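Local coordinates for CBS domain protein (Bacillus anthracis, PDB 3LQN) that is of unknown function but carries a pair of CBS domains, modules that in many relatives bind adenine nucleotides and regulate a partner activity, at residues A28-G33 with M87-V92; D115-C120 with L132-I137; T66-D71 with V92-I97. All coordinates share one frame; numbering follows the deposited sequence. Where two conformers were deposited one is given.

Contact 1 (A28-G33 with M87-V92)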
ATOM      1  N   ALA A  28      -5.446  14.149  -2.999  1.00 29.28           N
ATOM      2  CA  ALA A  28      -5.099  15.114  -1.955  1.00 30.19           C
ATOM      3  C   ALA A  28      -3.588  15.408  -2.012  1.00 21.47           C
ATOM      4  O   ALA A  28      -2.823  14.566  -2.532  1.00 24.29           O
ATOM      5  CB  ALA A  28      -5.475  14.586  -0.551  1.00 27.67           C
ATOM      6  N   HIS A  29      -3.208  16.573  -1.495  1.00 28.86           N
ATOM      7  CA  HIS A  29      -1.790  16.992  -1.393  1.00 25.48           C
ATOM      8  C   HIS A  29      -1.563  17.822  -0.124  1.00 29.53           C
ATOM      9  O   HIS A  29      -2.534  18.248   0.531  1.00 27.76           O
ATOM     10  CB  HIS A  29      -1.385  17.793  -2.673  1.00 21.47           C
ATOM     11  CG  HIS A  29      -2.162  19.053  -2.886  1.00 30.75           C
ATOM     12  ND1 HIS A  29      -3.220  19.137  -3.773  1.00 34.27           N
ATOM     13  CD2 HIS A  29      -2.014  20.303  -2.375  1.00 41.28           C
ATOM     14  CE1 HIS A  29      -3.698  20.363  -3.774  1.00 40.42           C
ATOM     15  NE2 HIS A  29      -2.983  21.095  -2.932  1.00 35.20           N
ATOM     16  N   VAL A  30      -0.296  18.054   0.210  1.00 23.65           N
ATOM     17  CA  VAL A  30       0.115  19.001   1.230  1.00 24.25           C
ATOM     18  C   VAL A  30       1.301  19.828   0.701  1.00 21.98           C
ATOM     19  O   VAL A  30       1.822  19.553  -0.382  1.00 27.90           O
ATOM     20  CB  VAL A  30       0.496  18.262   2.572  1.00 23.01           C
ATOM     21  CG1 VAL A  30      -0.772  17.693   3.220  1.00 26.17           C
ATOM     22  CG2 VAL A  30       1.527  17.141   2.299  1.00 20.68           C
ATOM     23  N   GLN A  31       1.772  20.779   1.501  1.00 23.78           N
ATOM     24  CA  GLN A  31       2.941  21.637   1.220  1.00 28.39           C
ATOM     25  C   GLN A  31       4.069  21.398   2.200  1.00 26.84           C
ATOM     26  O   GLN A  31       3.816  20.921   3.288  1.00 23.85           O
ATOM     27  CB  GLN A  31       2.510  23.112   1.344  1.00 30.56           C
ATOM     28  CG  GLN A  31       1.485  23.476   0.313  1.00 39.11           C
ATOM     29  CD  GLN A  31       1.468  24.966   0.032  1.00 52.49           C
ATOM     30  OE1 GLN A  31       1.547  25.392  -1.115  1.00 52.66           O
ATOM     31  NE2 GLN A  31       1.390  25.766   1.089  1.00 42.80           N
ATOM     32  N   ILE A  32       5.312  21.755   1.861  0.99 25.26           N
ATOM     33  CA  ILE A  32       6.472  21.401   2.760  0.99 31.46           C
ATOM     34  C   ILE A  32       6.435  21.924   4.221  0.99 33.46           C
ATOM     35  O   ILE A  32       6.980  21.308   5.185  0.99 34.17           O
ATOM     36  CB  ILE A  32       7.885  21.754   2.111  0.99 39.24           C
ATOM     37  CG1 ILE A  32       8.040  23.265   1.961  0.99 37.79           C
ATOM     38  CG2 ILE A  32       8.092  21.020   0.756  0.99 43.03           C
ATOM     39  CD1 ILE A  32       9.502  23.745   1.873  0.99 46.32           C
ATOM     40  N   GLY A  33       5.787  23.054   4.392  1.00 24.72           N
ATOM     41  CA  GLY A  33       5.658  23.641   5.704  1.00 26.83           C
ATOM     42  C   GLY A  33       4.432  23.217   6.464  1.00 25.56           C
ATOM     43  O   GLY A  33       4.276  23.649   7.592  1.00 24.68           O
ATOM     44  N   MET A  87       6.379  18.745  14.333  1.00 20.36           N
ATOM     45  CA  MET A  87       7.042  18.396  13.097  1.00 18.26           C
ATOM     46  C   MET A  87       6.335  18.852  11.862  1.00 25.42           C
ATOM     47  O   MET A  87       5.111  19.069  11.858  1.00 23.08           O
ATOM     48  CB  MET A  87       7.151  16.864  13.028  1.00 16.40           C
ATOM     49  CG  MET A  87       7.933  16.365  14.259  1.00 21.80           C
ATOM     50  SD  MET A  87       7.973  14.559  14.360  1.00 26.93           S
ATOM     51  CE  MET A  87       9.048  14.132  13.071  1.00 21.66           C
ATOM     52  N   LYS A  88       7.118  18.971  10.811  1.00 19.36           N
ATOM     53  CA  LYS A  88       6.595  19.403   9.517  1.00 23.66           C
ATOM     54  C   LYS A  88       6.812  18.346   8.452  1.00 20.10           C
ATOM     55  O   LYS A  88       7.663  17.451   8.566  1.00 21.48           O
ATOM     56  CB  LYS A  88       7.269  20.724   9.067  1.00 29.30           C
ATOM     57  CG  LYS A  88       6.824  21.929   9.924  1.00 30.28           C
ATOM     58  CD  LYS A  88       7.406  23.187   9.420  1.00 37.81           C
ATOM     59  CE  LYS A  88       6.430  24.354   9.717  1.00 48.81           C
ATOM     60  NZ  LYS A  88       5.930  24.310  11.111  1.00 47.80           N
ATOM     61  N   VAL A  89       6.048  18.469   7.358  1.00 16.61           N
ATOM     62  CA  VAL A  89       6.136  17.541   6.226  1.00 18.06           C
ATOM     63  C   VAL A  89       7.569  17.395   5.697  1.00 17.10           C
ATOM     64  O   VAL A  89       8.018  16.262   5.408  1.00 23.37           O
ATOM     65  CB  VAL A  89       5.217  18.110   5.094  1.00 21.60           C
ATOM     66  CG1 VAL A  89       5.597  17.558   3.732  1.00 25.65           C
ATOM     67  CG2 VAL A  89       3.778  17.760   5.409  1.00 22.11           C
ATOM     68  N   GLU A  90       8.283  18.516   5.657  1.00 21.13           N
ATOM     69  CA  GLU A  90       9.664  18.538   5.151  1.00 33.85           C
ATOM     70  C   GLU A  90      10.569  17.535   5.887  1.00 31.87           C
ATOM     71  O   GLU A  90      11.501  17.022   5.295  1.00 27.67           O
ATOM     72  CB  GLU A  90      10.287  19.941   5.253  1.00 27.19           C
ATOM     73  CG  GLU A  90      10.567  20.444   6.643  1.00 47.10           C
ATOM     74  CD  GLU A  90      10.976  21.931   6.621  1.00 73.73           C
ATOM     75  OE1 GLU A  90      10.075  22.802   6.734  1.00 82.42           O
ATOM     76  OE2 GLU A  90      12.190  22.227   6.473  1.00 68.44           O
ATOM     77  N   GLN A  91      10.273  17.247   7.151  1.00 24.71           N
ATOM     78  CA  GLN A  91      11.190  16.403   7.949  1.00 22.83           C
ATOM     79  C   GLN A  91      11.074  14.917   7.623  1.00 21.42           C
ATOM     80  O   GLN A  91      11.962  14.151   8.003  1.00 25.90           O
ATOM     81  CB  GLN A  91      10.957  16.589   9.439  1.00 20.59           C
ATOM     82  CG  GLN A  91      11.299  17.957   9.966  1.00 23.80           C
ATOM     83  CD  GLN A  91      10.816  18.104  11.353  1.00 26.41           C
ATOM     84  OE1 GLN A  91       9.651  18.395  11.571  1.00 32.35           O
ATOM     85  NE2 GLN A  91      11.715  17.913  12.343  1.00 26.30           N
ATOM     86  N   VAL A  92      10.019  14.485   6.949  1.00 17.24           N
ATOM     87  CA  VAL A  92       9.834  13.047   6.711  1.00 19.43           C
ATOM     88  C   VAL A  92       9.550  12.699   5.242  1.00 20.86           C
ATOM     89  O   VAL A  92       9.507  11.537   4.894  1.00 21.27           O
ATOM     90  CB  VAL A  92       8.719  12.391   7.625  1.00 19.07           C
ATOM     91  CG1 VAL A  92       9.055  12.524   9.146  1.00 18.98           C
ATOM     92  CG2 VAL A  92       7.315  12.971   7.269  1.00 19.25           C
TER
HETATM   93  O   HOH W   1       3.272  23.864  10.833  1.00 46.27           O
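I32 and E90 come within 4.9 Å of each other at their CA atoms, where the loop 28-33 packs on 87-92, whose residues 89-91 have helical backbone angles. The setting is that of a tandem CBS pair: the first loop runs toward helix 36-46 of one CBS domain, and the second, the loop after helix 66-72 and before strand 99-101, lies at the start of the second CBS sequence. One backbone bond joins them. E90 N donates a hydrogen bond to I32 O at 3.1 Å, meeting a lone pair in the carbonyl plane, although the N-H...O angle of 141° makes the bond rather bent. Preceding it in the turn, V89 pushes its branched side chain into the loop, with CB 3.6 Å from Q31 O. Its CG2, anti to the carbonyl carbon, reaches V30 CG2 at 3.9 Å, the two valines meeting at a slant. This apolar patch is buried, for both residues also rest on I64 of strand 60-65, while V30 keeps backbone bonds to P52 and L54. The turn is braced from within: Q91 OE1 folds back to accept from K88 N at 2.7 Å, a nearly straight bond, and Q91 N bonds to K88 O. On the exposed flank the K88 chain, bent at chi3 (149°) and chi4 (47°), curls over G33, laying its methylene groups against the G33 carbonyl. K88 NZ donates to a water at 2.7 Å, and the water makes a weak link back to G33 O, whose closest side-chain neighbour across the contact is K88 CE at 3.1 Å.

Contact 2 (D115-C120 with L132-I137). With SO4 (sulfate ion), chain D; SO4 (sulfate ion), chain G.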
ATOM      1  N   ASP A 115       8.687  -1.847  -8.185  1.00 40.16           N
ATOM      2  CA  ASP A 115       9.181  -1.422  -6.870  1.00 44.85           C
ATOM      3  C   ASP A 115       8.461  -0.204  -6.281  1.00 49.58           C
ATOM      4  O   ASP A 115       8.656   0.133  -5.118  1.00 49.07           O
ATOM      5  CB  ASP A 115      10.681  -1.134  -6.930  1.00 48.50           C
ATOM      6  CG  ASP A 115      11.495  -2.366  -7.220  1.00 55.38           C
ATOM      7  OD1 ASP A 115      11.082  -3.454  -6.774  1.00 48.90           O
ATOM      8  OD2 ASP A 115      12.544  -2.242  -7.887  1.00 56.91           O
ATOM      9  N   HIS A 116       7.622   0.462  -7.072  1.00 43.83           N
ATOM     10  CA  HIS A 116       6.981   1.687  -6.577  1.00 36.43           C
ATOM     11  C   HIS A 116       5.481   1.588  -6.721  1.00 31.35           C
ATOM     12  O   HIS A 116       4.977   1.611  -7.836  1.00 44.47           O
ATOM     13  CB  HIS A 116       7.546   2.897  -7.332  1.00 35.04           C
ATOM     14  CG  HIS A 116       9.038   2.890  -7.432  1.00 40.29           C
ATOM     15  ND1 HIS A 116       9.860   3.350  -6.427  1.00 49.44           N
ATOM     16  CD2 HIS A 116       9.870   2.435  -8.406  1.00 42.54           C
ATOM     17  CE1 HIS A 116      11.122   3.214  -6.780  1.00 42.01           C
ATOM     18  NE2 HIS A 116      11.152   2.653  -7.982  1.00 50.01           N
ATOM     19  N   PRO A 117       4.765   1.496  -5.613  1.00 32.28           N
ATOM     20  CA  PRO A 117       3.321   1.268  -5.532  1.00 29.94           C
ATOM     21  C   PRO A 117       2.594   2.461  -6.149  1.00 36.86           C
ATOM     22  O   PRO A 117       1.478   2.369  -6.627  1.00 34.63           O
ATOM     23  CB  PRO A 117       3.071   1.200  -4.045  1.00 42.53           C
ATOM     24  CG  PRO A 117       4.396   0.793  -3.471  1.00 44.17           C
ATOM     25  CD  PRO A 117       5.380   1.526  -4.278  1.00 44.33           C
ATOM     26  N   PHE A 118       3.249   3.595  -6.117  1.00 35.11           N
ATOM     27  CA  PHE A 118       2.736   4.676  -6.907  1.00 45.54           C
ATOM     28  C   PHE A 118       3.663   5.804  -7.260  1.00 34.64           C
ATOM     29  O   PHE A 118       4.626   6.181  -6.567  1.00 35.30           O
ATOM     30  CB  PHE A 118       1.290   5.080  -6.547  1.00 59.16           C
ATOM     31  CG  PHE A 118       1.158   6.314  -5.697  1.00 55.60           C
ATOM     32  CD1 PHE A 118       1.634   7.551  -6.142  1.00 46.38           C
ATOM     33  CD2 PHE A 118       0.472   6.253  -4.494  1.00 43.90           C
ATOM     34  CE1 PHE A 118       1.478   8.699  -5.354  1.00 41.61           C
ATOM     35  CE2 PHE A 118       0.290   7.368  -3.738  1.00 46.83           C
ATOM     36  CZ  PHE A 118       0.795   8.612  -4.171  1.00 44.99           C
ATOM     37  N   ILE A 119       3.325   6.324  -8.413  1.00 34.60           N
ATOM     38  CA  ILE A 119       4.249   7.078  -9.187  1.00 29.16           C
ATOM     39  C   ILE A 119       3.505   8.327  -9.549  1.00 30.71           C
ATOM     40  O   ILE A 119       2.332   8.277  -9.938  1.00 30.99           O
ATOM     41  CB  ILE A 119       4.548   6.313 -10.448  1.00 34.28           C
ATOM     42  CG1 ILE A 119       5.301   5.014 -10.106  1.00 40.04           C
ATOM     43  CG2 ILE A 119       5.313   7.200 -11.460  1.00 44.91           C
ATOM     44  CD1 ILE A 119       5.097   3.906 -11.177  1.00 40.48           C
ATOM     45  N   CYS A 120       4.205   9.441  -9.449  1.00 26.18           N
ATOM     46  CA  CYS A 120       3.610  10.696  -9.777  1.00 22.86           C
ATOM     47  C   CYS A 120       3.886  10.994 -11.234  1.00 21.48           C
ATOM     48  O   CYS A 120       4.979  10.752 -11.721  1.00 28.73           O
ATOM     49  CB  CYS A 120       4.243  11.797  -8.911  1.00 22.62           C
ATOM     50  SG  CYS A 120       3.822  11.665  -7.132  1.00 27.58           S
ATOM     51  N   LEU A 132      -0.084   7.369 -10.804  0.71 24.67           N
ATOM     52  CA  LEU A 132      -0.310   6.123 -11.520  0.71 30.47           C
ATOM     53  C   LEU A 132      -0.059   4.955 -10.570  0.71 28.71           C
ATOM     54  O   LEU A 132       1.053   4.760 -10.106  0.71 26.23           O
ATOM     55  CB  LEU A 132       0.572   6.046 -12.764  0.71 26.36           C
ATOM     56  CG  LEU A 132       0.701   4.819 -13.651  0.71 35.04           C
ATOM     57  CD1 LEU A 132      -0.463   4.677 -14.595  0.71 40.21           C
ATOM     58  CD2 LEU A 132       1.950   5.030 -14.410  0.71 33.23           C
ATOM     59  N   THR A 133      -1.111   4.188 -10.306  1.00 30.96           N
ATOM     60  CA  THR A 133      -1.093   3.127  -9.304  1.00 29.47           C
ATOM     61  C   THR A 133      -0.807   1.791  -9.944  1.00 20.27           C
ATOM     62  O   THR A 133      -0.980   1.552 -11.155  1.00 27.03           O
ATOM     63  CB  THR A 133      -2.456   2.929  -8.687  1.00 28.75           C
ATOM     64  OG1 THR A 133      -3.333   2.509  -9.738  1.00 34.99           O
ATOM     65  CG2 THR A 133      -2.952   4.221  -8.092  1.00 35.70           C
ATOM     66  N   ARG A 134      -0.462   0.843  -9.081  1.00 26.15           N
ATOM     67  CA  ARG A 134      -0.344  -0.521  -9.522  1.00 27.36           C
ATOM     68  C   ARG A 134      -1.640  -1.093 -10.024  1.00 28.94           C
ATOM     69  O   ARG A 134      -1.637  -1.845 -10.983  1.00 32.95           O
ATOM     70  CB  ARG A 134       0.148  -1.417  -8.374  1.00 31.68           C
ATOM     71  CG  ARG A 134       1.562  -1.151  -8.064  1.00 31.34           C
ATOM     72  CD  ARG A 134       1.921  -1.994  -6.894  1.00 36.09           C
ATOM     73  NE  ARG A 134       3.352  -2.140  -6.805  1.00 41.43           N
ATOM     74  CZ  ARG A 134       3.945  -2.586  -5.719  1.00 37.48           C
ATOM     75  NH1 ARG A 134       3.195  -2.901  -4.678  1.00 38.69           N
ATOM     76  NH2 ARG A 134       5.256  -2.691  -5.681  1.00 44.62           N
ATOM     77  N   ARG A 135      -2.754  -0.772  -9.380  0.52 30.60           N
ATOM     78  CA  ARG A 135      -4.018  -1.359  -9.823  0.52 33.29           C
ATOM     79  C   ARG A 135      -4.286  -1.115 -11.299  0.52 37.37           C
ATOM     80  O   ARG A 135      -4.617  -2.039 -12.026  0.52 37.16           O
ATOM     81  CB  ARG A 135      -5.190  -0.873  -8.979  0.52 38.89           C
ATOM     82  CG  ARG A 135      -6.507  -1.397  -9.484  0.52 38.33           C
ATOM     83  CD  ARG A 135      -7.628  -1.106  -8.511  0.52 42.38           C
ATOM     84  NE  ARG A 135      -8.844  -1.800  -8.914  0.52 44.87           N
ATOM     85  CZ  ARG A 135      -9.669  -1.376  -9.863  0.52 38.77           C
ATOM     86  NH1 ARG A 135      -9.419  -0.251 -10.520  0.52 40.28           N
ATOM     87  NH2 ARG A 135     -10.747  -2.082 -10.154  0.52 38.80           N
ATOM     88  N   ALA A 136      -4.113   0.131 -11.752  1.00 34.36           N
ATOM     89  CA  ALA A 136      -4.351   0.451 -13.127  1.00 30.11           C
ATOM     90  C   ALA A 136      -3.491  -0.421 -14.068  1.00 38.98           C
ATOM     91  O   ALA A 136      -3.970  -0.935 -15.072  1.00 36.90           O
ATOM     92  CB  ALA A 136      -4.109   1.997 -13.389  1.00 30.90           C
ATOM     93  N   ILE A 137      -2.211  -0.588 -13.748  1.00 32.99           N
ATOM     94  CA  ILE A 137      -1.388  -1.476 -14.574  1.00 38.14           C
ATOM     95  C   ILE A 137      -1.886  -2.937 -14.575  1.00 43.31           C
ATOM     96  O   ILE A 137      -1.908  -3.623 -15.619  1.00 45.53           O
ATOM     97  CB  ILE A 137       0.104  -1.376 -14.189  1.00 40.82           C
ATOM     98  CG1 ILE A 137       0.725  -0.140 -14.843  1.00 43.94           C
ATOM     99  CG2 ILE A 137       0.854  -2.568 -14.713  1.00 38.59           C
ATOM    100  CD1 ILE A 137       0.496   1.129 -14.127  1.00 50.57           C
TER
HETATM  101  S   SO4 D 163      -7.012   3.088 -10.320  1.00 69.92           S
HETATM  102  O1  SO4 D 163      -6.299   3.888 -11.310  1.00 75.94           O
HETATM  103  O2  SO4 D 163      -8.304   3.707 -10.035  1.00 85.15           O
HETATM  104  O3  SO4 D 163      -7.268   1.752 -10.866  1.00 70.60           O
HETATM  105  O4  SO4 D 163      -6.206   3.028  -9.099  1.00 66.61           O
HETATM  106  S   SO4 G 166     -12.645  -0.238 -12.659  1.00139.86           S
HETATM  107  O1  SO4 G 166     -12.615  -0.024 -14.104  1.00141.58           O
HETATM  108  O2  SO4 G 166     -13.839   0.403 -12.122  1.00139.84           O
HETATM  109  O3  SO4 G 166     -12.698  -1.671 -12.375  1.00139.78           O
HETATM  110  O4  SO4 G 166     -11.452   0.346 -12.045  1.00138.29           O
HETATM  111  O   HOH W   2      -0.549   0.706  -5.794  1.00 33.75           O
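I119 and L132 form the antiparallel hydrogen-bonded pair of the hairpin 118-122/128-133, and both of its bonds are made, though unequally. L132 N reaches I119 O at 2.7 Å, close to straight; I119 N reaches L132 O at 3.2 Å, with the donor tilted 32° from the carbonyl plane. Next along, F118 and T133 are a non-hydrogen-bonded pair. Where the strand gives way to helix 134-144 the pairing frays: R134 N makes a weak bond to P117 O, and a water bridges the same two atoms, donating to P117 O at 2.8 Å. The R134 side chain runs alongside P117, extended from CG to NE (chi2 176°), which lays NE 3.6 Å from P117 CA, over one guanidinium face at its rim. NE is satisfied by T113 O and NH2, weakly, by I114 O. T133 is the helix N-cap. Its OG1 accepts from A136 N at 3.2 Å, with an N-H...O angle of 175°, and donates to O4 of one sulfate at 3.0 Å. In the conformer given, R135 NH1 shares that ion through O3 and grips O4 of a second sulfate at 2.6 Å; R135 NE pairs with D115 of the second subunit. The sulfates probably come from the crystallisation liquor, but this helix start may offer a donor-rich site for anions, consistent with the phosphate-binding position of nucleotide-binding CBS relatives.

Contact 3 (T66-D71 with V92-I97). With SO4 (sulfate ion), chain B; FMT (formic acid), chain H.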
ATOM      1  N   THR A  66       1.789   7.625   5.118  0.60 17.91           N
ATOM      2  CA  THR A  66       1.511   7.360   6.505  0.60 18.43           C
ATOM      3  C   THR A  66       2.658   6.573   7.130  0.60 19.38           C
ATOM      4  O   THR A  66       2.988   6.766   8.305  0.60 15.11           O
ATOM      5  CB  THR A  66       0.182   6.592   6.649  0.60 26.17           C
ATOM      6  OG1 THR A  66      -0.851   7.360   6.013  0.60 24.77           O
ATOM      7  CG2 THR A  66      -0.164   6.372   8.116  0.60 24.05           C
ATOM      8  N   ALA A  67       3.237   5.651   6.349  1.00 20.34           N
ATOM      9  CA  ALA A  67       4.443   4.979   6.789  1.00 20.01           C
ATOM     10  C   ALA A  67       5.579   5.990   7.162  1.00 17.96           C
ATOM     11  O   ALA A  67       6.252   5.793   8.196  1.00 21.61           O
ATOM     12  CB  ALA A  67       4.908   3.929   5.758  1.00 26.40           C
ATOM     13  N   MET A  68       5.832   7.013   6.351  1.00 17.34           N
ATOM     14  CA  MET A  68       6.942   7.944   6.582  1.00 19.73           C
ATOM     15  C   MET A  68       6.670   8.732   7.877  1.00 22.26           C
ATOM     16  O   MET A  68       7.549   8.932   8.706  1.00 15.66           O
ATOM     17  CB  MET A  68       7.129   8.958   5.449  1.00 20.74           C
ATOM     18  CG  MET A  68       7.662   8.347   4.186  1.00 23.17           C
ATOM     19  SD  MET A  68       7.614   9.580   2.892  1.00 23.90           S
ATOM     20  CE  MET A  68       7.268   8.525   1.502  1.00 25.97           C
ATOM     21  N   ILE A  69       5.412   9.089   8.032  1.00 17.15           N
ATOM     22  CA  ILE A  69       5.016   9.803   9.246  1.00 18.21           C
ATOM     23  C   ILE A  69       5.197   8.993  10.514  1.00 18.23           C
ATOM     24  O   ILE A  69       5.822   9.478  11.489  1.00 17.08           O
ATOM     25  CB  ILE A  69       3.585  10.327   9.125  1.00 17.09           C
ATOM     26  CG1 ILE A  69       3.551  11.387   7.991  1.00 18.29           C
ATOM     27  CG2 ILE A  69       3.172  10.996  10.482  1.00 18.87           C
ATOM     28  CD1 ILE A  69       2.077  11.986   7.759  1.00 17.16           C
ATOM     29  N   LEU A  70       4.648   7.779  10.519  1.00 16.39           N
ATOM     30  CA  LEU A  70       4.757   6.917  11.712  1.00 19.96           C
ATOM     31  C   LEU A  70       6.245   6.513  11.976  1.00 19.15           C
ATOM     32  O   LEU A  70       6.690   6.514  13.108  1.00 19.24           O
ATOM     33  CB  LEU A  70       3.882   5.677  11.553  1.00 19.37           C
ATOM     34  CG  LEU A  70       2.395   6.044  11.390  1.00 21.55           C
ATOM     35  CD1 LEU A  70       1.593   4.736  11.119  1.00 21.84           C
ATOM     36  CD2 LEU A  70       1.892   6.795  12.649  1.00 26.76           C
ATOM     37  N   ASP A  71       7.008   6.279  10.914  1.00 19.04           N
ATOM     38  CA  ASP A  71       8.451   5.948  11.081  1.00 21.10           C
ATOM     39  C   ASP A  71       9.167   7.129  11.752  1.00 21.75           C
ATOM     40  O   ASP A  71      10.123   6.971  12.520  1.00 21.52           O
ATOM     41  CB  ASP A  71       9.105   5.718   9.711  1.00 20.81           C
ATOM     42  CG  ASP A  71       8.771   4.357   9.130  1.00 27.74           C
ATOM     43  OD1 ASP A  71       8.147   3.568   9.845  1.00 32.65           O
ATOM     44  OD2 ASP A  71       9.110   4.083   7.971  1.00 30.68           O
ATOM     45  N   VAL A  92      10.019  14.485   6.949  1.00 17.24           N
ATOM     46  CA  VAL A  92       9.834  13.047   6.711  1.00 19.43           C
ATOM     47  C   VAL A  92       9.550  12.699   5.242  1.00 20.86           C
ATOM     48  O   VAL A  92       9.507  11.537   4.894  1.00 21.27           O
ATOM     49  CB  VAL A  92       8.719  12.391   7.625  1.00 19.07           C
ATOM     50  CG1 VAL A  92       9.055  12.524   9.146  1.00 18.98           C
ATOM     51  CG2 VAL A  92       7.315  12.971   7.269  1.00 19.25           C
ATOM     52  N   MET A  93       9.255  13.688   4.415  1.00 21.13           N
ATOM     53  CA  MET A  93       8.930  13.373   3.020  1.00 19.59           C
ATOM     54  C   MET A  93      10.130  12.728   2.271  1.00 23.80           C
ATOM     55  O   MET A  93      11.288  12.855   2.656  1.00 25.82           O
ATOM     56  CB  MET A  93       8.500  14.643   2.271  1.00 20.74           C
ATOM     57  CG  MET A  93       9.596  15.601   2.100  1.00 24.32           C
ATOM     58  SD  MET A  93       8.966  17.051   1.139  1.00 35.21           S
ATOM     59  CE  MET A  93      10.393  18.105   1.144  1.00 56.47           C
ATOM     60  N   LYS A  94       9.813  12.099   1.154  1.00 23.76           N
ATOM     61  CA  LYS A  94      10.796  11.408   0.296  1.00 22.33           C
ATOM     62  C   LYS A  94      10.918  12.298  -0.937  1.00 31.75           C
ATOM     63  O   LYS A  94       9.918  12.626  -1.564  1.00 31.09           O
ATOM     64  CB  LYS A  94      10.205  10.065  -0.051  1.00 23.07           C
ATOM     65  CG  LYS A  94      11.075   9.091  -0.901  1.00 43.32           C
ATOM     66  CD  LYS A  94      10.369   7.737  -1.010  1.00 52.42           C
ATOM     67  CE  LYS A  94      11.286   6.622  -1.504  1.00 56.87           C
ATOM     68  NZ  LYS A  94      10.940   5.332  -0.838  1.00 58.85           N
ATOM     69  N   GLN A  95      12.135  12.728  -1.252  1.00 30.76           N
ATOM     70  CA  GLN A  95      12.373  13.611  -2.397  1.00 40.10           C
ATOM     71  C   GLN A  95      12.762  12.787  -3.618  1.00 37.49           C
ATOM     72  O   GLN A  95      12.497  13.191  -4.731  1.00 37.00           O
ATOM     73  CB  GLN A  95      13.500  14.590  -2.105  1.00 49.73           C
ATOM     74  CG  GLN A  95      13.307  15.461  -0.876  1.00 54.01           C
ATOM     75  CD  GLN A  95      13.567  16.918  -1.179  1.00 51.02           C
ATOM     76  OE1 GLN A  95      13.534  17.328  -2.332  1.00 55.09           O
ATOM     77  NE2 GLN A  95      13.795  17.712  -0.146  1.00 55.87           N
ATOM     78  N   ASP A  96      13.393  11.641  -3.396  1.00 28.38           N
ATOM     79  CA  ASP A  96      13.922  10.804  -4.512  1.00 36.02           C
ATOM     80  C   ASP A  96      12.844   9.801  -4.871  1.00 34.60           C
ATOM     81  O   ASP A  96      12.840   8.682  -4.386  1.00 40.05           O
ATOM     82  CB  ASP A  96      15.219  10.094  -4.095  1.00 38.21           C
ATOM     83  CG  ASP A  96      15.850   9.258  -5.232  1.00 47.50           C
ATOM     84  OD1 ASP A  96      15.569   9.553  -6.413  1.00 44.43           O
ATOM     85  OD2 ASP A  96      16.638   8.324  -4.935  1.00 49.76           O
ATOM     86  N   ILE A  97      11.866  10.264  -5.641  1.00 28.99           N
ATOM     87  CA  ILE A  97      10.671   9.481  -5.883  1.00 29.89           C
ATOM     88  C   ILE A  97      10.487   9.227  -7.362  1.00 36.31           C
ATOM     89  O   ILE A  97      11.005   9.991  -8.189  1.00 32.46           O
ATOM     90  CB  ILE A  97       9.414  10.211  -5.401  1.00 36.33           C
ATOM     91  CG1 ILE A  97       9.354  11.610  -6.017  1.00 29.31           C
ATOM     92  CG2 ILE A  97       9.379  10.216  -3.852  1.00 46.65           C
ATOM     93  CD1 ILE A  97       7.956  12.277  -6.053  1.00 34.04           C
TER
HETATM   94  S   SO4 B 161      14.965  11.177   0.358  1.00 85.41           S
HETATM   95  O1  SO4 B 161      16.248  10.869   0.990  1.00 96.29           O
HETATM   96  O2  SO4 B 161      15.038  10.944  -1.075  1.00 60.75           O
HETATM   97  O3  SO4 B 161      13.941  10.297   0.929  1.00 95.12           O
HETATM   98  O4  SO4 B 161      14.609  12.578   0.623  1.00 93.19           O
HETATM   99  C   FMT H 167      -4.296   5.457   4.860  1.00 55.44           C
HETATM  100  O1  FMT H 167      -5.255   5.971   4.291  1.00 57.06           O
HETATM  101  O2  FMT H 167      -3.863   5.868   5.929  1.00 53.20           O
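M68 and V92 carry the contact between the helix 66-72 and the loop 92-97, a surface meeting with no hydrogen bond across it. The helix opens at T66, which packs on L40 and L43 of helix 36-46 and on L70 of the second subunit; in the conformer given, its OG1 makes a weak bond to a formic acid molecule. M68, two residues on, does most of the work. Its backbone N is bonded to S65 OG at the helix start, and its CB sits 4.4 Å from V92 CB. With CG anti to the carbonyl carbon (chi1 -71°), the chain runs out along the loop: SD lies 3.4 Å from V92 O, a polarisable sulfur beside a carbonyl oxygen, and the bend at chi3 (-146°) swings CE to 3.7 Å from K94 CB. There the methionine and lysine chains cross at about a right angle, and the methyl packs on the aliphatic base of K94 rather than on its charged end. I69 adds a smaller apolar touch, CG1 to V92 CG2 at 4.1 Å, on the buried side, where both residues also meet I64. Beyond the packing, a sulfate, probably from the crystallisation liquor, accepts from two backbone groups of the loop, Q95 N at 3.1 Å from its O4 and D96 N at 2.9 Å from its O2; D96 is the centre of an inverse gamma turn, closed by a weak I97 N to Q95 O bond. Such an arrangement is that of a tandem CBS pair, or Bateman module, in which the start of the second CBS sequence lies on the helix and strand of the first.

Contacts 1 and 3 are neighbours, their centres 9 Å apart on the same side of the chain's centre. They share V92, and in the conformer given I32 CG2 packs on M93 CE at 3.7 Å, so 87-97 lies along the first CBS unit through both contacts. Contact 2 belongs to the second domain, about 21 Å from contact 1 and 17 Å from contact 3 between centres. Helices 66-72 and 134-144 occupy like places, each following the last strand of its domain, and contacts 2 and 3 both touch the second subunit. The sulfates at contacts 2 and 3, probably from the crystallisation liquor, may mark anion-binding positions.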